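PDB 2RBK: haloacid dehalogenase-like hydrolase from Bacteroides thetaiotaomicron, which probably acts as a magnesium-dependent phosphatase of the haloacid dehalogenase superfamily, and here holds a vanadate-like group as a mimic of the phosphoryl-transfer transition state. Local coordinates for residues Lys3-Ile9 against Leu37-Thr43; Ser24-Leu29 against Asp249-Lys253; Ile224-Gln230 against Asp240-Ile246. All blocks are in the same frame, centred on the assembly; numbering follows the deposited sequence. Where two conformers were deposited one is given.

Contact 1: Lys3-Ile9 against Leu37-Thr43; sequences KALFFDI and LKIFIAT. With MG (magnesium ion), chain B; VN4 (oxido(dioxo)vanadium), chain C.
Strands 4-7 and 38-42 run parallel, with Phe6 level with Phe40 and their short axes inclined at 26°. Together with helix 23-34 they form a beta-alpha-beta unit in the Rossmann-like core of the HAD fold. Five backbone hydrogen bonds alternate along the pair, from Lys38 N to Lys3 O as far as Ala42 N to Phe7 O. On the face of Ala4 and Phe6, the Phe6 and Phe40 rings lie side by side, nearly parallel at 22° but offset so that little of one covers the other, and Phe40 CD1 sits over the Phe6 face, 3.6 Å from Phe6 CE2. Ala4 CB meets the edge of the Phe40 ring. On the other face, Phe7 CE1 packs 4.0 Å from Ile39 CG2. Just past the C-terminal ends of the two strands lies the active site. The Asp8 carboxylate reaches both metals, its CG extended away from the backbone N (chi1 177°): OD1 binds magnesium, which Asp10 and Asp211 also ligate, and accepts a bond from Thr12, while Asp8 OD2 is 2.0 Å from vanadium. One vanadate oxygen, O1, is gripped by Ile9 N at 2.9 Å and by the Thr43 hydroxyl, whose OG1 donates to it across 2.8 Å.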
loop_
_atom_site.group_PDB
_atom_site.type_symbol
_atom_site.label_atom_id
_atom_site.label_comp_id
_atom_site.label_asym_id
_atom_site.label_seq_id
_atom_site.Cartn_x
_atom_site.Cartn_y
_atom_site.Cartn_z
ATOM N N LYS A 3 13.108 -13.956 -8.123
ATOM C CA LYS A 3 12.465 -13.707 -9.407
ATOM C C LYS A 3 11.509 -12.524 -9.352
ATOM O O LYS A 3 11.242 -11.948 -10.407
ATOM C CB LYS A 3 11.731 -14.929 -9.907
ATOM C CG LYS A 3 12.662 -16.084 -10.267
ATOM C CD LYS A 3 11.963 -17.258 -10.969
ATOM C CE LYS A 3 12.876 -18.090 -11.867
ATOM N NZ LYS A 3 12.139 -19.205 -12.551
ATOM N N ALA A 4 10.967 -12.178 -8.208
ATOM C CA ALA A 4 9.917 -11.166 -8.089
ATOM C C ALA A 4 10.239 -10.243 -6.914
ATOM O O ALA A 4 10.503 -10.736 -5.812
ATOM C CB ALA A 4 8.567 -11.798 -7.895
ATOM N N LEU A 5 10.219 -8.958 -7.172
ATOM C CA LEU A 5 10.428 -7.899 -6.167
ATOM C C LEU A 5 9.108 -7.194 -5.930
ATOM O O LEU A 5 8.415 -6.829 -6.894
ATOM C CB LEU A 5 11.419 -6.884 -6.685
ATOM C CG LEU A 5 12.778 -7.420 -7.201
ATOM C CD1 LEU A 5 13.636 -6.275 -7.658
ATOM C CD2 LEU A 5 13.473 -8.268 -6.143
ATOM N N PHE A 6 8.759 -6.955 -4.670
ATOM C CA PHE A 6 7.550 -6.284 -4.288
ATOM C C PHE A 6 7.888 -5.051 -3.459
ATOM O O PHE A 6 8.436 -5.194 -2.372
ATOM C CB PHE A 6 6.642 -7.203 -3.452
ATOM C CG PHE A 6 6.188 -8.387 -4.267
ATOM C CD1 PHE A 6 6.877 -9.589 -4.319
ATOM C CD2 PHE A 6 5.018 -8.275 -5.034
ATOM C CE1 PHE A 6 6.443 -10.626 -5.104
ATOM C CE2 PHE A 6 4.583 -9.318 -5.832
ATOM C CZ PHE A 6 5.294 -10.500 -5.841
ATOM N N PHE A 7 7.565 -3.882 -3.990
ATOM C CA PHE A 7 7.925 -2.607 -3.356
ATOM C C PHE A 7 6.683 -1.869 -2.867
ATOM O O PHE A 7 5.817 -1.498 -3.658
ATOM C CB PHE A 7 8.623 -1.695 -4.327
ATOM C CG PHE A 7 9.960 -2.185 -4.794
ATOM C CD1 PHE A 7 10.114 -2.850 -5.984
ATOM C CD2 PHE A 7 11.104 -1.993 -4.005
ATOM C CE1 PHE A 7 11.355 -3.292 -6.414
ATOM C CE2 PHE A 7 12.332 -2.454 -4.437
ATOM C CZ PHE A 7 12.466 -3.098 -5.640
ATOM N N ASP A 8 6.663 -1.568 -1.556
ATOM C CA ASP A 8 5.814 -0.492 -1.082
ATOM C C ASP A 8 6.222 0.811 -1.748
ATOM O O ASP A 8 7.352 0.973 -2.192
ATOM C CB ASP A 8 5.977 -0.388 0.426
ATOM C CG ASP A 8 5.223 0.714 1.064
ATOM O OD1 ASP A 8 5.841 1.478 1.843
ATOM O OD2 ASP A 8 3.992 0.831 0.804
ATOM N N ILE A 9 5.276 1.765 -1.814
ATOM C CA ILE A 9 5.607 3.062 -2.403
ATOM C C ILE A 9 6.065 4.027 -1.281
ATOM O O ILE A 9 7.242 4.423 -1.248
ATOM C CB ILE A 9 4.450 3.714 -3.183
ATOM C CG1 ILE A 9 3.972 2.819 -4.313
ATOM C CG2 ILE A 9 4.873 5.074 -3.658
ATOM C CD1 ILE A 9 2.690 3.340 -4.968
ATOM N N LEU A 37 14.401 -9.552 -13.389
ATOM C CA LEU A 37 13.535 -9.494 -12.248
ATOM C C LEU A 37 12.184 -8.941 -12.666
ATOM O O LEU A 37 12.126 -7.994 -13.451
ATOM C CB LEU A 37 14.079 -8.620 -11.118
ATOM C CG LEU A 37 15.155 -9.170 -10.219
ATOM C CD1 LEU A 37 14.583 -10.353 -9.385
ATOM C CD2 LEU A 37 16.430 -9.556 -10.943
ATOM N N LYS A 38 11.112 -9.493 -12.119
ATOM C CA LYS A 38 9.806 -8.884 -12.225
ATOM C C LYS A 38 9.670 -7.907 -11.043
ATOM O O LYS A 38 10.000 -8.235 -9.914
ATOM C CB LYS A 38 8.691 -9.907 -12.228
ATOM C CG LYS A 38 8.788 -10.918 -13.328
ATOM C CD LYS A 38 9.005 -10.439 -14.702
ATOM C CE LYS A 38 8.869 -11.579 -15.692
ATOM N NZ LYS A 38 9.240 -11.168 -17.016
ATOM N N ILE A 39 9.168 -6.703 -11.350
ATOM C CA ILE A 39 9.107 -5.615 -10.399
ATOM C C ILE A 39 7.659 -5.203 -10.180
ATOM O O ILE A 39 6.954 -4.829 -11.143
ATOM C CB ILE A 39 9.920 -4.416 -10.917
ATOM C CG1 ILE A 39 11.406 -4.781 -11.042
ATOM C CG2 ILE A 39 9.663 -3.187 -10.058
ATOM C CD1 ILE A 39 12.256 -3.750 -11.705
ATOM N N PHE A 40 7.184 -5.343 -8.963
ATOM C CA PHE A 40 5.787 -5.114 -8.633
ATOM C C PHE A 40 5.687 -4.061 -7.572
ATOM O O PHE A 40 6.488 -3.945 -6.632
ATOM C CB PHE A 40 5.164 -6.400 -8.102
ATOM C CG PHE A 40 5.241 -7.517 -9.117
ATOM C CD1 PHE A 40 6.116 -8.573 -8.961
ATOM C CD2 PHE A 40 4.450 -7.437 -10.255
ATOM C CE1 PHE A 40 6.155 -9.567 -9.957
ATOM C CE2 PHE A 40 4.502 -8.421 -11.241
ATOM C CZ PHE A 40 5.388 -9.474 -11.096
ATOM N N ILE A 41 4.630 -3.262 -7.680
ATOM C CA ILE A 41 4.208 -2.316 -6.654
ATOM C C ILE A 41 3.274 -2.989 -5.695
ATOM O O ILE A 41 2.420 -3.772 -6.142
ATOM C CB ILE A 41 3.544 -1.105 -7.340
ATOM C CG1 ILE A 41 4.549 -0.384 -8.259
ATOM C CG2 ILE A 41 2.899 -0.160 -6.339
ATOM C CD1 ILE A 41 5.765 0.141 -7.547
ATOM N N ALA A 42 3.418 -2.739 -4.395
ATOM C CA ALA A 42 2.528 -3.305 -3.376
ATOM C C ALA A 42 2.209 -2.169 -2.427
ATOM O O ALA A 42 2.989 -1.867 -1.520
ATOM C CB ALA A 42 3.137 -4.508 -2.707
ATOM N N THR A 43 1.018 -1.550 -2.611
ATOM C CA THR A 43 0.665 -0.316 -1.933
ATOM C C THR A 43 -0.737 -0.367 -1.359
ATOM O O THR A 43 -1.639 -1.020 -1.863
ATOM C CB THR A 43 0.848 0.868 -2.910
ATOM O OG1 THR A 43 0.579 2.109 -2.262
ATOM C CG2 THR A 43 -0.096 0.785 -4.107
HETATM MG MG MG B . 5.117 2.752 3.287
HETATM V V VN4 C . 2.541 2.233 0.913
HETATM O O1 VN4 C . 2.764 2.663 -0.679
HETATM O O2 VN4 C . 3.404 3.072 2.198
HETATM O O3 VN4 C . 1.039 1.402 1.566
HETATM O O HOH W 1 4.184 1.143 4.249
HETATM O O HOH W 2 4.733 4.137 4.793
HETATM O O HOH W 3 1.072 3.756 0.720
#

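Contact 2: Ser24-Leu29 against Asp249-Lys253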
loop_
_atom_site.group_PDB
_atom_site.type_symbol
_atom_site.label_atom_id
_atom_site.label_comp_id
_atom_site.label_asym_id
_atom_site.label_seq_id
_atom_site.Cartn_x
_atom_site.Cartn_y
_atom_site.Cartn_z
ATOM N N SER A 24 19.287 6.591 -6.926
ATOM C CA SER A 24 19.873 5.258 -6.916
ATOM C C SER A 24 18.811 4.155 -6.951
ATOM O O SER A 24 19.125 3.036 -7.380
ATOM C CB SER A 24 20.828 5.042 -5.770
ATOM O OG SER A 24 20.119 5.087 -4.547
ATOM N N THR A 25 17.611 4.462 -6.533
ATOM C CA THR A 25 16.507 3.523 -6.648
ATOM C C THR A 25 16.132 3.309 -8.099
ATOM O O THR A 25 15.921 2.182 -8.556
ATOM C CB THR A 25 15.290 3.951 -5.797
ATOM O OG1 THR A 25 15.750 3.926 -4.463
ATOM C CG2 THR A 25 14.100 3.068 -6.005
ATOM N N ILE A 26 16.022 4.399 -8.850
ATOM C CA ILE A 26 15.719 4.259 -10.272
ATOM C C ILE A 26 16.814 3.454 -10.962
ATOM O O ILE A 26 16.506 2.542 -11.759
ATOM C CB ILE A 26 15.478 5.627 -10.906
ATOM C CG1 ILE A 26 14.307 6.388 -10.297
ATOM C CG2 ILE A 26 15.249 5.395 -12.417
ATOM C CD1 ILE A 26 14.301 7.894 -10.528
ATOM N N GLU A 27 18.072 3.742 -10.673
ATOM C CA GLU A 27 19.189 2.974 -11.280
ATOM C C GLU A 27 19.119 1.507 -10.893
ATOM O O GLU A 27 19.344 0.625 -11.740
ATOM C CB GLU A 27 20.517 3.612 -10.786
ATOM C CG GLU A 27 20.717 4.958 -11.457
ATOM C CD GLU A 27 21.781 5.794 -10.823
ATOM O OE1 GLU A 27 22.420 5.412 -9.825
ATOM O OE2 GLU A 27 22.005 6.899 -11.346
ATOM N N ALA A 28 18.820 1.191 -9.636
ATOM C CA ALA A 28 18.740 -0.184 -9.197
ATOM C C ALA A 28 17.632 -0.933 -9.908
ATOM O O ALA A 28 17.807 -2.094 -10.290
ATOM C CB ALA A 28 18.548 -0.214 -7.661
ATOM N N LEU A 29 16.473 -0.310 -10.064
ATOM C CA LEU A 29 15.344 -0.975 -10.729
ATOM C C LEU A 29 15.643 -1.137 -12.207
ATOM O O LEU A 29 15.251 -2.169 -12.799
ATOM C CB LEU A 29 14.020 -0.285 -10.393
ATOM C CG LEU A 29 13.330 -0.768 -9.143
ATOM C CD1 LEU A 29 14.158 -0.604 -7.893
ATOM C CD2 LEU A 29 12.068 0.087 -8.868
ATOM N N ASP A 249 20.275 5.597 0.084
ATOM C CA ASP A 249 20.425 4.523 -0.923
ATOM C C ASP A 249 19.926 3.178 -0.367
ATOM O O ASP A 249 20.423 2.136 -0.786
ATOM C CB ASP A 249 21.858 4.406 -1.408
ATOM C CG ASP A 249 22.419 5.720 -1.901
ATOM O OD1 ASP A 249 21.980 6.160 -2.956
ATOM O OD2 ASP A 249 23.219 6.407 -1.219
ATOM N N GLY A 250 18.923 3.160 0.502
ATOM C CA GLY A 250 18.492 1.898 1.104
ATOM C C GLY A 250 18.095 0.841 0.098
ATOM O O GLY A 250 18.473 -0.336 0.262
ATOM N N ILE A 251 17.302 1.190 -0.905
ATOM C CA ILE A 251 16.871 0.136 -1.851
ATOM C C ILE A 251 18.041 -0.428 -2.611
ATOM O O ILE A 251 18.228 -1.644 -2.721
ATOM C CB ILE A 251 15.754 0.679 -2.791
ATOM C CG1 ILE A 251 14.481 1.020 -2.046
ATOM C CG2 ILE A 251 15.532 -0.313 -3.916
ATOM C CD1 ILE A 251 13.811 -0.140 -1.386
ATOM N N SER A 252 18.865 0.471 -3.200
ATOM C CA SER A 252 20.000 0.022 -3.992
ATOM C C SER A 252 20.959 -0.833 -3.168
ATOM O O SER A 252 21.423 -1.896 -3.596
ATOM C CB SER A 252 20.705 1.247 -4.583
ATOM O OG SER A 252 21.893 0.852 -5.248
ATOM N N LYS A 253 21.250 -0.384 -1.944
ATOM C CA LYS A 253 22.146 -1.136 -1.073
ATOM C C LYS A 253 21.606 -2.514 -0.787
ATOM O O LYS A 253 22.388 -3.503 -0.771
ATOM C CB LYS A 253 22.402 -0.379 0.231
ATOM C CG LYS A 253 23.335 0.806 0.053
ATOM C CD LYS A 253 23.318 1.646 1.330
ATOM C CE LYS A 253 24.365 2.774 1.293
ATOM N NZ LYS A 253 24.162 3.689 2.450
HETATM O O HOH W 4 18.344 3.353 -3.385
HETATM O O HOH W 5 21.732 1.624 -7.755
#
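Ser24 OG donates a 2.7 Å hydrogen bond to Asp249 OD1, which accepts on its anti lone pair, away from OD2. Its torsion, with OG between the backbone N and the carbonyl carbon (chi1 66°), turns the Ser24 hydroxyl toward helix 250-258. A lysine in place of Asp249 would probably leave that hydroxyl without its acceptor, held by a shared water but no longer bonded to the start of the helix. Deeper in, Ala28 CB rests 4.0 Å from Ser252 CB, and Thr25 OG1 lies 3.7 Å from Ile251 CB where the two side chains cross. Leu29 CD1, in one of its two conformers, meets Ile251 CG2 at 4.2 Å. Helices 23-34 and 250-258 thus pack as neighbours against one side of the central sheet of the HAD core. Two waters fill in between the helices. One donates to both Ser24 OG and Thr25 OG1 and accepts from Ser252 N, satisfying an amide in the first turn of helix 250-258; the other donates to Ser24 O and also bonds Ser252 OG. Farther out, Met255 extends the apolar seam over Ala28 and Leu29, Leu13 touches Thr25, and Thr243 OG1 hydrogen-bonds Gly250 O.

Contact 3: Ile224-Gln230 against Asp240-Ile246; sequences IGVAMGQ and DYVTAPI
Gly225 is held twice by Asp240: its N donates to Asp240 OD2 at 2.9 Å, meeting the carboxylate on its anti side and 18° out of plane, while Gly225 O accepts from both Asp240 N and Tyr241 N. Further backbone bonds continue the parallel pairing of strands 224-227 and 241-242, joined through helix 233-238 as a beta-alpha-beta unit: Ala227 N to Tyr241 O and Thr243 N to Ala227 O, before a weak one from Gly229 N to Ala244 O. The last polar link uses a side chain: in one of its two conformers, Gln230 OE1 accepts from Ile246 N at 3.0 Å, the donor lying 29° from the amide plane, as NE2 bonds Gly11 O. Apolar contacts gather on the Val226 face, where Val226 CG1 lies 3.7 Å from Thr243 CG2 and at the edge of the Tyr241 ring. Met228, bent along its chain, runs beside Thr243 and brings CE within 3.9 Å of Ile246 CB. Helix 250-258 covers this side, with His257 stacked on Tyr241. The short edge strand is therefore secured largely by backbone bonds; the Asp240 carboxylate, which binds magnesium in another structure of this protein, here accepts from an amide.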
loop_
_atom_site.group_PDB
_atom_site.type_symbol
_atom_site.label_atom_id
_atom_site.label_comp_id
_atom_site.label_asym_id
_atom_site.label_seq_id
_atom_site.Cartn_x
_atom_site.Cartn_y
_atom_site.Cartn_z
ATOM N N ILE A 224 12.323 -13.297 1.316
ATOM C CA ILE A 224 13.235 -12.323 1.903
ATOM C C ILE A 224 12.457 -11.036 2.063
ATOM O O ILE A 224 11.974 -10.502 1.042
ATOM C CB ILE A 224 14.495 -12.131 1.091
ATOM C CG1 ILE A 224 15.285 -13.445 0.933
ATOM C CG2 ILE A 224 15.350 -11.018 1.715
ATOM C CD1 ILE A 224 16.376 -13.396 -0.105
ATOM N N GLY A 225 12.363 -10.522 3.264
ATOM C CA GLY A 225 11.735 -9.227 3.538
ATOM C C GLY A 225 12.783 -8.190 3.946
ATOM O O GLY A 225 13.630 -8.504 4.813
ATOM N N VAL A 226 12.740 -7.046 3.335
ATOM C CA VAL A 226 13.646 -5.960 3.592
ATOM C C VAL A 226 12.890 -4.767 4.187
ATOM O O VAL A 226 11.973 -4.244 3.562
ATOM C CB VAL A 226 14.342 -5.510 2.271
ATOM C CG1 VAL A 226 15.193 -4.271 2.532
ATOM C CG2 VAL A 226 15.126 -6.651 1.690
ATOM N N ALA A 227 13.326 -4.326 5.370
ATOM C CA ALA A 227 12.773 -3.116 6.007
ATOM C C ALA A 227 13.673 -1.947 5.776
ATOM O O ALA A 227 14.893 -2.031 5.853
ATOM C CB ALA A 227 12.626 -3.309 7.524
ATOM N N MET A 228 13.067 -0.794 5.502
ATOM C CA MET A 228 13.801 0.442 5.355
ATOM C C MET A 228 14.397 0.862 6.686
ATOM O O MET A 228 13.856 0.618 7.751
ATOM C CB MET A 228 12.876 1.536 4.788
ATOM C CG MET A 228 12.238 1.219 3.464
ATOM S SD MET A 228 13.370 0.603 2.198
ATOM C CE MET A 228 14.266 2.072 1.803
ATOM N N GLY A 229 15.529 1.587 6.639
ATOM C CA GLY A 229 16.272 1.904 7.837
ATOM C C GLY A 229 15.504 2.727 8.853
ATOM O O GLY A 229 15.810 2.667 10.044
ATOM N N GLN A 230 14.584 3.570 8.403
ATOM C CA GLN A 230 13.795 4.437 9.301
ATOM C C GLN A 230 12.507 3.813 9.812
ATOM O O GLN A 230 11.748 4.480 10.523
ATOM C CB GLN A 230 13.524 5.748 8.555
ATOM C CG GLN A 230 12.594 5.749 7.381
ATOM C CD GLN A 230 12.767 5.148 6.023
ATOM O OE1 GLN A 230 13.935 4.902 5.689
ATOM N NE2 GLN A 230 11.521 5.120 5.307
ATOM N N ASP A 240 13.710 -9.800 7.317
ATOM C CA ASP A 240 14.944 -10.574 7.420
ATOM C C ASP A 240 16.173 -9.699 7.394
ATOM O O ASP A 240 17.220 -10.127 7.900
ATOM C CB ASP A 240 14.989 -11.587 6.280
ATOM C CG ASP A 240 13.795 -12.469 6.251
ATOM O OD1 ASP A 240 13.576 -13.177 7.275
ATOM O OD2 ASP A 240 13.004 -12.416 5.303
ATOM N N TYR A 241 16.095 -8.520 6.826
ATOM C CA TYR A 241 17.200 -7.648 6.579
ATOM C C TYR A 241 16.745 -6.196 6.755
ATOM O O TYR A 241 15.692 -5.885 6.174
ATOM C CB TYR A 241 17.780 -7.885 5.188
ATOM C CG TYR A 241 18.982 -7.092 4.801
ATOM C CD1 TYR A 241 20.244 -7.501 5.195
ATOM C CD2 TYR A 241 18.884 -5.953 4.061
ATOM C CE1 TYR A 241 21.317 -6.751 4.821
ATOM C CE2 TYR A 241 19.974 -5.186 3.647
ATOM C CZ TYR A 241 21.198 -5.605 4.059
ATOM O OH TYR A 241 22.319 -4.893 3.683
ATOM N N VAL A 242 17.505 -5.392 7.436
ATOM C CA VAL A 242 17.202 -3.958 7.564
ATOM C C VAL A 242 18.237 -3.210 6.747
ATOM O O VAL A 242 19.451 -3.312 7.030
ATOM C CB VAL A 242 17.196 -3.513 9.026
ATOM C CG1 VAL A 242 16.901 -2.019 9.121
ATOM C CG2 VAL A 242 16.227 -4.319 9.873
ATOM N N THR A 243 17.789 -2.483 5.724
ATOM C CA THR A 243 18.684 -1.693 4.930
ATOM C C THR A 243 18.868 -0.285 5.476
ATOM O O THR A 243 18.317 0.045 6.534
ATOM C CB THR A 243 18.200 -1.764 3.454
ATOM O OG1 THR A 243 19.272 -1.327 2.625
ATOM C CG2 THR A 243 16.911 -1.007 3.185
ATOM N N ALA A 244 19.629 0.530 4.747
ATOM C CA ALA A 244 19.834 1.910 5.107
ATOM C C ALA A 244 18.522 2.685 5.001
ATOM O O ALA A 244 17.556 2.231 4.345
ATOM C CB ALA A 244 20.867 2.515 4.184
ATOM N N PRO A 245 18.469 3.885 5.554
ATOM C CA PRO A 245 17.352 4.770 5.282
ATOM C C PRO A 245 17.114 5.014 3.810
ATOM O O PRO A 245 18.053 4.962 2.994
ATOM C CB PRO A 245 17.723 6.089 6.020
ATOM C CG PRO A 245 18.624 5.582 7.138
ATOM C CD PRO A 245 19.438 4.480 6.502
ATOM N N ILE A 246 15.868 5.348 3.474
ATOM C CA ILE A 246 15.497 5.529 2.073
ATOM C C ILE A 246 16.403 6.509 1.368
ATOM O O ILE A 246 16.835 6.273 0.237
ATOM C CB ILE A 246 14.004 5.930 1.966
ATOM C CG1 ILE A 246 13.617 6.026 0.483
ATOM C CG2 ILE A 246 13.624 7.176 2.729
ATOM C CD1 ILE A 246 12.162 6.139 0.249
#

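From the N terminus, strand 4-7 leads through helix 23-34 to strand 38-42, and contact 1 closes that first beta-alpha-beta loop in the middle of the sheet. Contact 2 opens within it, at residues 24-29, and closes only at 249-253 near the C terminus, so the two loops cross. Contact 3 opens and closes wholly within the span of contact 2, pairing the last two strands, and follows contact 1 in series. Phe7 packs on Ile251, joining contacts 1 and 2, while Met228 touches Ile251 between contacts 2 and 3. Contacts 1 and 3 share one sheet without touching; the helix pair of contact 2 spans them.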